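Local coordinates for protein HTH-type transcriptional repressor NemR (Escherichia coli, PDB 4YZE) that represses transcription of the nemRA-gloA operon by binding its operator DNA, and responds to electrophiles and reactive chlorine species, at residues A[53-58]-A[121-126]. The protein carries 5 engineered substitutions. Residues are numbered along the deposited sequence; the frame is centred on the assembly and turned at random.
Sequences SKEAFG and SEDMRS
Glu55 reaches across to the N-cap of helix 122-148, where Ser121 OG donates a hydrogen bond of 3.1 Å to Glu55 OE2, on its anti lone pair. The same Ser121 OG accepts from Met124 N (3.1 Å), a capping bond. Placed between backbone N and carbonyl carbon, OG caps its own helix and binds Glu55 at the same time; serine suits the position because a hydroxyl can accept one bond and donate another. Glu55 is long enough to bridge the gap: CG is anti to the backbone N, and the chain bends at chi2 (-95°). Its other oxygen, OE1, is salt-bridged to Arg52, while OE2 faces the helix start.

Asp123 crosses Glu55 at about a right angle, with the two carboxylate planes 78° apart, and its OD2 comes within 3.4 Å of Glu55 OE2, an unfavourable pairing that the helix start and Arg52 would probably ease.

One turn further on, the contact is apolar. The axes of 54-58 and 122-126 run nearly parallel, 13° apart, with a closest approach of 9.4 Å, and Met124 lays its SD and CE against Gly58, CE 3.8 Å from Gly58 CA. Glycine suits this place because a CB would collide with the sulfur.

An alanine at Glu55 would probably leave Ser121 OG without its acceptor and Arg52 without its carboxylate mate. The contact thus pairs a hydroxyl-carboxylate bond with methionine-on-glycine packing, joining helix 54-79, which in TetR-family repressors links the DNA-binding and regulatory domains, to helix 122-148 of the latter.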
loop_
_atom_site.group_PDB
_atom_site.type_symbol
_atom_site.label_atom_id
_atom_site.label_comp_id
_atom_site.label_asym_id
_atom_site.label_seq_id
_atom_site.Cartn_x
_atom_site.Cartn_y
_atom_site.Cartn_z
ATOM N N SER A 53 1.376 6.946 28.184
ATOM C CA SER A 53 1.234 8.018 27.207
ATOM C C SER A 53 0.440 7.585 25.985
ATOM O O SER A 53 0.026 6.425 25.870
ATOM C CB SER A 53 2.608 8.479 26.738
ATOM O OG SER A 53 3.261 7.433 26.037
ATOM N N LYS A 54 0.242 8.525 25.065
ATOM C CA LYS A 54 -0.455 8.231 23.829
ATOM C C LYS A 54 0.327 7.191 23.048
ATOM O O LYS A 54 -0.256 6.282 22.440
ATOM C CB LYS A 54 -0.641 9.492 22.986
ATOM C CG LYS A 54 -1.352 9.208 21.664
ATOM C CD LYS A 54 -1.285 10.380 20.700
ATOM C CE LYS A 54 -2.115 10.079 19.472
ATOM N NZ LYS A 54 -1.880 11.009 18.331
ATOM N N GLU A 55 1.650 7.320 23.077
ATOM C CA GLU A 55 2.516 6.403 22.350
ATOM C C GLU A 55 2.364 4.991 22.892
ATOM O O GLU A 55 2.245 4.036 22.126
ATOM C CB GLU A 55 3.983 6.837 22.433
ATOM C CG GLU A 55 4.940 5.889 21.640
ATOM C CD GLU A 55 5.577 4.802 22.508
ATOM O OE1 GLU A 55 5.323 4.774 23.729
ATOM O OE2 GLU A 55 6.347 3.977 21.975
ATOM N N ALA A 56 2.370 4.870 24.219
ATOM C CA ALA A 56 2.251 3.565 24.868
ATOM C C ALA A 56 0.923 2.907 24.481
ATOM O O ALA A 56 0.853 1.711 24.155
ATOM C CB ALA A 56 2.367 3.722 26.384
ATOM N N PHE A 57 -0.124 3.722 24.506
ATOM C CA PHE A 57 -1.452 3.307 24.125
ATOM C C PHE A 57 -1.518 2.745 22.696
ATOM O O PHE A 57 -2.164 1.712 22.443
ATOM C CB PHE A 57 -2.391 4.502 24.260
ATOM C CG PHE A 57 -3.742 4.248 23.714
ATOM C CD1 PHE A 57 -4.691 3.587 24.478
ATOM C CD2 PHE A 57 -4.070 4.663 22.439
ATOM C CE1 PHE A 57 -5.956 3.349 23.980
ATOM C CE2 PHE A 57 -5.328 4.427 21.927
ATOM C CZ PHE A 57 -6.275 3.768 22.700
ATOM N N GLY A 58 -0.868 3.438 21.761
ATOM C CA GLY A 58 -0.810 2.987 20.382
ATOM C C GLY A 58 -0.190 1.604 20.229
ATOM O O GLY A 58 -0.681 0.797 19.447
ATOM N N SER A 121 6.537 6.243 16.606
ATOM C CA SER A 121 7.588 5.664 17.443
ATOM C C SER A 121 8.128 4.349 16.865
ATOM O O SER A 121 7.416 3.624 16.158
ATOM C CB SER A 121 7.091 5.423 18.866
ATOM O OG SER A 121 6.076 4.436 18.912
ATOM N N GLU A 122 9.393 4.050 17.151
ATOM C CA GLU A 122 9.939 2.767 16.743
ATOM C C GLU A 122 9.074 1.669 17.345
ATOM O O GLU A 122 8.811 0.663 16.681
ATOM C CB GLU A 122 11.410 2.611 17.153
ATOM C CG GLU A 122 11.940 1.167 17.118
ATOM C CD GLU A 122 11.760 0.447 15.758
ATOM O OE1 GLU A 122 11.696 1.106 14.692
ATOM O OE2 GLU A 122 11.693 -0.803 15.755
ATOM N N ASP A 123 8.590 1.885 18.572
ATOM C CA ASP A 123 7.754 0.880 19.219
ATOM C C ASP A 123 6.511 0.561 18.374
ATOM O O ASP A 123 6.153 -0.613 18.223
ATOM C CB ASP A 123 7.409 1.283 20.655
ATOM C CG ASP A 123 8.620 1.799 21.403
ATOM O OD1 ASP A 123 9.514 2.315 20.714
ATOM O OD2 ASP A 123 8.709 1.675 22.645
ATOM N N MET A 124 5.899 1.588 17.779
ATOM C CA MET A 124 4.717 1.366 16.940
ATOM C C MET A 124 5.035 0.798 15.549
ATOM O O MET A 124 4.358 -0.123 15.089
ATOM C CB MET A 124 3.856 2.622 16.822
ATOM C CG MET A 124 3.136 2.997 18.114
ATOM S SD MET A 124 1.888 4.281 17.834
ATOM C CE MET A 124 0.701 3.327 16.867
ATOM N N ARG A 125 6.047 1.346 14.878
ATOM C CA ARG A 125 6.478 0.794 13.595
ATOM C C ARG A 125 6.827 -0.685 13.765
ATOM O O ARG A 125 6.493 -1.515 12.918
ATOM C CB ARG A 125 7.678 1.567 13.040
ATOM C CG ARG A 125 8.259 0.995 11.757
ATOM C CD ARG A 125 9.778 1.201 11.704
ATOM N NE ARG A 125 10.495 0.357 12.662
ATOM C CZ ARG A 125 10.806 -0.925 12.455
ATOM N NH1 ARG A 125 10.461 -1.527 11.317
ATOM N NH2 ARG A 125 11.473 -1.613 13.387
ATOM N N SER A 126 7.468 -1.005 14.884
ATOM C CA SER A 126 7.881 -2.370 15.170
ATOM C C SER A 126 6.678 -3.272 15.446
ATOM O O SER A 126 6.657 -4.433 15.031
ATOM C CB SER A 126 8.870 -2.380 16.337
ATOM O OG SER A 126 9.102 -3.686 16.836
#